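Local coordinates for protein 33 kDa chaperonin (Thermotoga maritima, PDB 1VQ0) that probably acts as a redox-regulated molecular chaperone that protects thermally unfolding and oxidatively damaged proteins from irreversible aggregation, at residues A[36-41]-A[239-244]; A[84-89]-A[275-280]. All blocks are in the same frame, centred on the assembly; numbering follows the deposited sequence.

Contact 1: residues A[36-41]-A[239-244]. With ZN (zinc ion), chain C.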
loop_
_atom_site.group_PDB
_atom_site.type_symbol
_atom_site.label_atom_id
_atom_site.label_comp_id
_atom_site.label_asym_id
_atom_site.label_seq_id
_atom_site.Cartn_x
_atom_site.Cartn_y
_atom_site.Cartn_z
ATOM N N GLU A 36 -2.153 29.497 4.146
ATOM C CA GLU A 36 -1.246 30.613 4.497
ATOM C C GLU A 36 -0.314 30.264 5.671
ATOM O O GLU A 36 0.854 30.588 5.643
ATOM C CB GLU A 36 -2.000 31.919 4.787
ATOM C CG GLU A 36 -1.074 33.106 5.127
ATOM C CD GLU A 36 -0.156 33.583 3.989
ATOM O OE1 GLU A 36 -0.312 33.096 2.858
ATOM O OE2 GLU A 36 0.722 34.459 4.216
ATOM N N GLU A 37 -0.839 29.611 6.694
ATOM C CA GLU A 37 -0.034 29.232 7.864
ATOM C C GLU A 37 1.056 28.196 7.525
ATOM O O GLU A 37 2.157 28.280 8.012
ATOM C CB GLU A 37 -0.956 28.789 9.029
ATOM C CG GLU A 37 -0.255 27.968 10.107
ATOM C CD GLU A 37 -1.054 27.798 11.390
ATOM O OE1 GLU A 37 -2.177 28.282 11.470
ATOM O OE2 GLU A 37 -0.546 27.155 12.315
ATOM N N ALA A 38 0.734 27.227 6.671
ATOM C CA ALA A 38 1.699 26.246 6.196
ATOM C C ALA A 38 2.850 26.963 5.484
ATOM O O ALA A 38 4.024 26.594 5.667
ATOM C CB ALA A 38 1.022 25.232 5.205
ATOM N N ARG A 39 2.486 27.955 4.663
ATOM C CA ARG A 39 3.431 28.736 3.894
ATOM C C ARG A 39 4.383 29.519 4.815
ATOM O O ARG A 39 5.572 29.532 4.588
ATOM C CB ARG A 39 2.694 29.719 2.980
ATOM C CG ARG A 39 3.639 30.681 2.243
ATOM C CD ARG A 39 2.979 31.587 1.234
ATOM N NE ARG A 39 2.723 32.877 1.852
ATOM C CZ ARG A 39 3.570 33.922 1.893
ATOM N NH1 ARG A 39 4.787 33.928 1.300
ATOM N NH2 ARG A 39 3.168 35.010 2.512
ATOM N N ASN A 40 3.850 30.173 5.853
ATOM C CA ASN A 40 4.694 30.857 6.798
ATOM C C ASN A 40 5.522 29.958 7.714
ATOM O O ASN A 40 6.691 30.225 7.940
ATOM C CB ASN A 40 3.886 31.868 7.616
ATOM C CG ASN A 40 3.217 32.917 6.733
ATOM O OD1 ASN A 40 3.796 33.345 5.747
ATOM N ND2 ASN A 40 1.973 33.269 7.051
ATOM N N ARG A 41 4.930 28.901 8.252
ATOM C CA ARG A 41 5.676 27.980 9.141
ATOM C C ARG A 41 6.887 27.389 8.426
ATOM O O ARG A 41 8.022 27.431 8.912
ATOM C CB ARG A 41 4.746 26.884 9.664
ATOM C CG ARG A 41 3.807 27.372 10.766
ATOM C CD ARG A 41 2.933 26.264 11.324
ATOM N NE ARG A 41 2.175 26.644 12.521
ATOM C CZ ARG A 41 2.683 26.819 13.742
ATOM N NH1 ARG A 41 3.984 26.674 13.997
ATOM N NH2 ARG A 41 1.881 27.178 14.717
ATOM N N ILE A 239 -11.618 23.990 9.794
ATOM C CA ILE A 239 -10.337 23.273 9.482
ATOM C C ILE A 239 -9.222 24.085 10.106
ATOM O O ILE A 239 -9.204 25.316 9.920
ATOM C CB ILE A 239 -10.121 23.130 7.946
ATOM C CG1 ILE A 239 -11.304 22.386 7.313
ATOM C CG2 ILE A 239 -8.795 22.433 7.610
ATOM C CD1 ILE A 239 -11.431 20.924 7.713
ATOM N N LYS A 240 -8.349 23.446 10.887
ATOM C CA LYS A 240 -7.236 24.180 11.508
ATOM C C LYS A 240 -5.944 23.471 11.242
ATOM O O LYS A 240 -5.911 22.242 11.248
ATOM C CB LYS A 240 -7.363 24.291 13.054
ATOM C CG LYS A 240 -8.754 24.533 13.679
ATOM C CD LYS A 240 -8.997 25.931 14.157
ATOM C CE LYS A 240 -8.856 26.114 15.682
ATOM N NZ LYS A 240 -10.149 26.111 16.499
ATOM N N TYR A 241 -4.872 24.250 11.003
ATOM C CA TYR A 241 -3.544 23.686 10.981
ATOM C C TYR A 241 -3.233 23.259 12.418
ATOM O O TYR A 241 -3.356 24.058 13.351
ATOM C CB TYR A 241 -2.492 24.684 10.442
ATOM C CG TYR A 241 -1.263 24.020 9.904
ATOM C CD1 TYR A 241 -0.245 23.647 10.743
ATOM C CD2 TYR A 241 -1.179 23.676 8.571
ATOM C CE1 TYR A 241 0.863 22.988 10.256
ATOM C CE2 TYR A 241 -0.096 23.006 8.066
ATOM C CZ TYR A 241 0.934 22.673 8.915
ATOM O OH TYR A 241 2.035 22.011 8.422
ATOM N N LYS A 242 -2.820 22.011 12.612
ATOM C CA LYS A 242 -2.419 21.586 13.939
ATOM C C LYS A 242 -1.420 20.441 13.913
ATOM O O LYS A 242 -1.555 19.525 13.141
ATOM C CB LYS A 242 -3.642 21.195 14.772
ATOM C CG LYS A 242 -3.421 21.439 16.261
ATOM C CD LYS A 242 -4.518 20.809 17.107
ATOM C CE LYS A 242 -4.026 20.573 18.540
ATOM N NZ LYS A 242 -5.127 20.797 19.491
ATOM N N CYS A 243 -0.431 20.528 14.805
ATOM C CA CYS A 243 0.570 19.515 15.047
ATOM C C CYS A 243 0.517 19.087 16.545
ATOM O O CYS A 243 -0.016 19.789 17.344
ATOM C CB CYS A 243 1.943 20.068 14.716
ATOM S SG CYS A 243 3.194 18.810 14.569
ATOM N N ASP A 244 1.035 17.901 16.866
ATOM C CA ASP A 244 1.041 17.343 18.197
ATOM C C ASP A 244 2.477 17.300 18.737
ATOM O O ASP A 244 2.730 16.715 19.771
ATOM C CB ASP A 244 0.419 15.912 18.235
ATOM C CG ASP A 244 1.268 14.875 17.487
ATOM O OD1 ASP A 244 2.188 15.277 16.791
ATOM O OD2 ASP A 244 1.103 13.644 17.525
HETATM ZN ZN ZN C . 5.171 19.983 14.928
HETATM O O HOH W 1 -5.165 27.575 10.545
#
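Y241 meets one side of helix 32-42 through three residues, E37, A38 and R41. No direct hydrogen bond crosses between 36-41 and 239-244. The carboxylate of E37 lies against the base of the tyrosine, with CD of E37 3.6 Å from CB of Y241. Its plane is moderately tilted from the ring. On the side of CE2, the methyl CB of A38 packs 3.8 Å from that ring atom. Near the opposite ring edge, but on the same side of the ring plane, R41 brings its aliphatic CD to 4.0 Å from CE1 of Y241. The guanidinium beyond it is turned 18° from the ring plane.

E37 and R41 hold each other one helical turn apart. NE of R41 donates to OE2 of E37 at 2.8 Å, almost straight at 175°. OE2 accepts with its anti lone pair, and the bond lies in the guanidinium plane. This salt bridge probably restrains both side chains beside the tyrosine. The other oxygen, OE1 of E37, takes a bond from a water at 3.2 Å. The same water weakly accepts from the backbone N of Y241.

The ring of Y241 is directed at the helix by CG standing anti to the backbone N (chi1 -157°). Its hydroxyl is held outside these segments by the carbonyl O of W277 and the backbone N of G97. Two residues on, C243 binds zinc through SG at 2.3 Å, with C245, C275 and C278 as the other ligands. D244 then forms salt bridges with R96 and R71. The arrangement is a helix packed on the end of a sheet strand, just where the chain enters the four-cysteine zinc site of reduced Hsp33.

Contact 2: residues A[84-89]-A[275-280]. With ZN (zinc ion), chain C.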
loop_
_atom_site.group_PDB
_atom_site.type_symbol
_atom_site.label_atom_id
_atom_site.label_comp_id
_atom_site.label_asym_id
_atom_site.label_seq_id
_atom_site.Cartn_x
_atom_site.Cartn_y
_atom_site.Cartn_z
ATOM N N ARG A 84 8.838 15.050 -2.627
ATOM C CA ARG A 84 7.822 14.477 -1.763
ATOM C C ARG A 84 6.856 15.530 -1.220
ATOM O O ARG A 84 7.268 16.628 -0.866
ATOM C CB ARG A 84 8.453 13.753 -0.552
ATOM C CG ARG A 84 7.568 12.586 -0.105
ATOM C CD ARG A 84 8.253 11.670 0.793
ATOM N NE ARG A 84 7.495 10.461 1.134
ATOM C CZ ARG A 84 8.031 9.444 1.833
ATOM N NH1 ARG A 84 9.282 9.494 2.250
ATOM N NH2 ARG A 84 7.350 8.377 2.134
ATOM N N VAL A 85 5.576 15.153 -1.205
ATOM C CA VAL A 85 4.489 15.964 -0.701
ATOM C C VAL A 85 3.617 15.112 0.208
ATOM O O VAL A 85 3.059 14.092 -0.234
ATOM C CB VAL A 85 3.607 16.492 -1.850
ATOM C CG1 VAL A 85 2.622 17.479 -1.337
ATOM C CG2 VAL A 85 4.434 17.113 -2.914
ATOM N N VAL A 86 3.474 15.559 1.463
ATOM C CA VAL A 86 2.787 14.805 2.510
ATOM C C VAL A 86 1.732 15.700 3.203
ATOM O O VAL A 86 2.028 16.806 3.673
ATOM C CB VAL A 86 3.800 14.282 3.582
ATOM C CG1 VAL A 86 3.107 13.485 4.641
ATOM C CG2 VAL A 86 4.824 13.409 2.967
ATOM N N ALA A 87 0.489 15.261 3.198
ATOM C CA ALA A 87 -0.544 15.994 3.888
ATOM C C ALA A 87 -1.373 15.074 4.708
ATOM O O ALA A 87 -1.888 14.093 4.178
ATOM C CB ALA A 87 -1.388 16.787 2.928
ATOM N N GLN A 88 -1.472 15.384 6.011
ATOM C CA GLN A 88 -2.284 14.605 6.942
ATOM C C GLN A 88 -3.488 15.404 7.445
ATOM O O GLN A 88 -3.351 16.560 7.757
ATOM C CB GLN A 88 -1.439 14.209 8.091
ATOM C CG GLN A 88 -2.111 13.283 9.076
ATOM C CD GLN A 88 -1.131 12.783 10.074
ATOM O OE1 GLN A 88 -0.959 13.381 11.134
ATOM N NE2 GLN A 88 -0.497 11.670 9.772
ATOM N N SER A 89 -4.647 14.769 7.477
ATOM C CA SER A 89 -5.860 15.247 8.126
ATOM C C SER A 89 -6.378 14.267 9.203
ATOM O O SER A 89 -5.987 13.103 9.252
ATOM C CB SER A 89 -6.953 15.461 7.103
ATOM O OG SER A 89 -7.345 14.234 6.528
ATOM N N CYS A 275 10.633 19.876 14.023
ATOM C CA CYS A 275 9.469 19.088 13.645
ATOM C C CYS A 275 9.207 19.284 12.153
ATOM O O CYS A 275 9.094 20.417 11.652
ATOM C CB CYS A 275 8.249 19.533 14.437
ATOM S SG CYS A 275 6.759 18.744 13.835
ATOM N N LYS A 276 9.156 18.172 11.436
ATOM C CA LYS A 276 9.025 18.225 9.975
ATOM C C LYS A 276 7.615 18.696 9.590
ATOM O O LYS A 276 7.420 19.212 8.498
ATOM C CB LYS A 276 9.348 16.860 9.347
ATOM C CG LYS A 276 8.276 15.761 9.630
ATOM C CD LYS A 276 8.704 14.354 9.165
ATOM C CE LYS A 276 7.588 13.346 9.534
ATOM N NZ LYS A 276 7.527 12.123 8.654
ATOM N N TRP A 277 6.638 18.486 10.472
ATOM C CA TRP A 277 5.250 18.847 10.155
ATOM C C TRP A 277 4.902 20.338 10.277
ATOM O O TRP A 277 4.086 20.890 9.501
ATOM C CB TRP A 277 4.279 18.057 10.987
ATOM C CG TRP A 277 4.237 16.564 10.792
ATOM C CD1 TRP A 277 4.797 15.663 11.621
ATOM C CD2 TRP A 277 3.559 15.789 9.769
ATOM N NE1 TRP A 277 4.569 14.391 11.174
ATOM C CE2 TRP A 277 3.767 14.433 10.069
ATOM C CE3 TRP A 277 2.815 16.100 8.631
ATOM C CZ2 TRP A 277 3.256 13.387 9.285
ATOM C CZ3 TRP A 277 2.277 15.075 7.868
ATOM C CH2 TRP A 277 2.527 13.723 8.170
ATOM N N CYS A 278 5.500 21.005 11.249
ATOM C CA CYS A 278 5.169 22.405 11.487
ATOM C C CYS A 278 6.424 23.305 11.576
ATOM O O CYS A 278 6.302 24.519 11.763
ATOM C CB CYS A 278 4.307 22.539 12.743
ATOM S SG CYS A 278 5.257 22.287 14.236
ATOM N N ASN A 279 7.609 22.716 11.396
ATOM C CA ASN A 279 8.853 23.469 11.385
ATOM C C ASN A 279 9.122 24.207 12.728
ATOM O O ASN A 279 9.840 25.179 12.770
ATOM C CB ASN A 279 8.853 24.488 10.241
ATOM C CG ASN A 279 10.261 24.948 9.857
ATOM O OD1 ASN A 279 11.230 24.281 10.152
ATOM N ND2 ASN A 279 10.351 26.067 9.180
ATOM N N THR A 280 8.530 23.741 13.814
ATOM C CA THR A 280 8.947 24.156 15.141
ATOM C C THR A 280 10.301 23.521 15.490
ATOM O O THR A 280 10.496 22.301 15.347
ATOM C CB THR A 280 7.922 23.776 16.177
ATOM O OG1 THR A 280 6.689 24.405 15.852
ATOM C CG2 THR A 280 8.318 24.360 17.577
HETATM ZN ZN ZN C . 5.171 19.983 14.928
#
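A single tryptophan, W277, makes the whole contact with strand 84-90, although it sits between two zinc ligands in the CxxC loop. Its six-membered ring is the part that reaches the strand. CH2 of W277 lies 3.6 Å from CG1 of V86, and CZ3 lies 3.8 Å from CB of Q88. Both strand side chains cross the indole at about a right angle. V86 presents CG1 because that methyl stands anti to the backbone N (chi1 -179°).

The Q88 amide also passes near the ring, with NE2 4.0 Å from CH2 of W277 and the two planes 32° apart. Its polar atoms are bonded elsewhere, NE2 to T73 and OE1 to R96, which probably fixes the amide's rotation.

On either side of W277 in sequence, SG of C275 and SG of C278 bind zinc at 2.3 and 2.4 Å. The loop is also closed by a backbone bond from N of C275 to O of T280. V86 and Q88 lie on the face of the sheet that meets W277. V85 and A87 pack on helix 46-62, while strands 71-78 and 94-99 flank strand 84-90 on either side.

In the fold
Both contacts involve the same large sheet: contact 1 sets helix 32-42 against its strand 235-241, and contact 2 sets the zinc loop against its strand 84-90. Contact 1 is partly buried and mixes an aromatic ring with a charged pair and a water. Contact 2 is mostly buried, and its packing is largely apolar. Both reach the same zinc: 239-244 supplies one cysteine, and 275-280 supplies two. They also touch directly, with O of R41 2.7 Å from ND2 of N279, a probable hydrogen bond. Helix 32-42 and strands 84-90 and 235-241 border the metal loop. The four cysteines hold zinc and form no disulfide here, consistent with the reduced state.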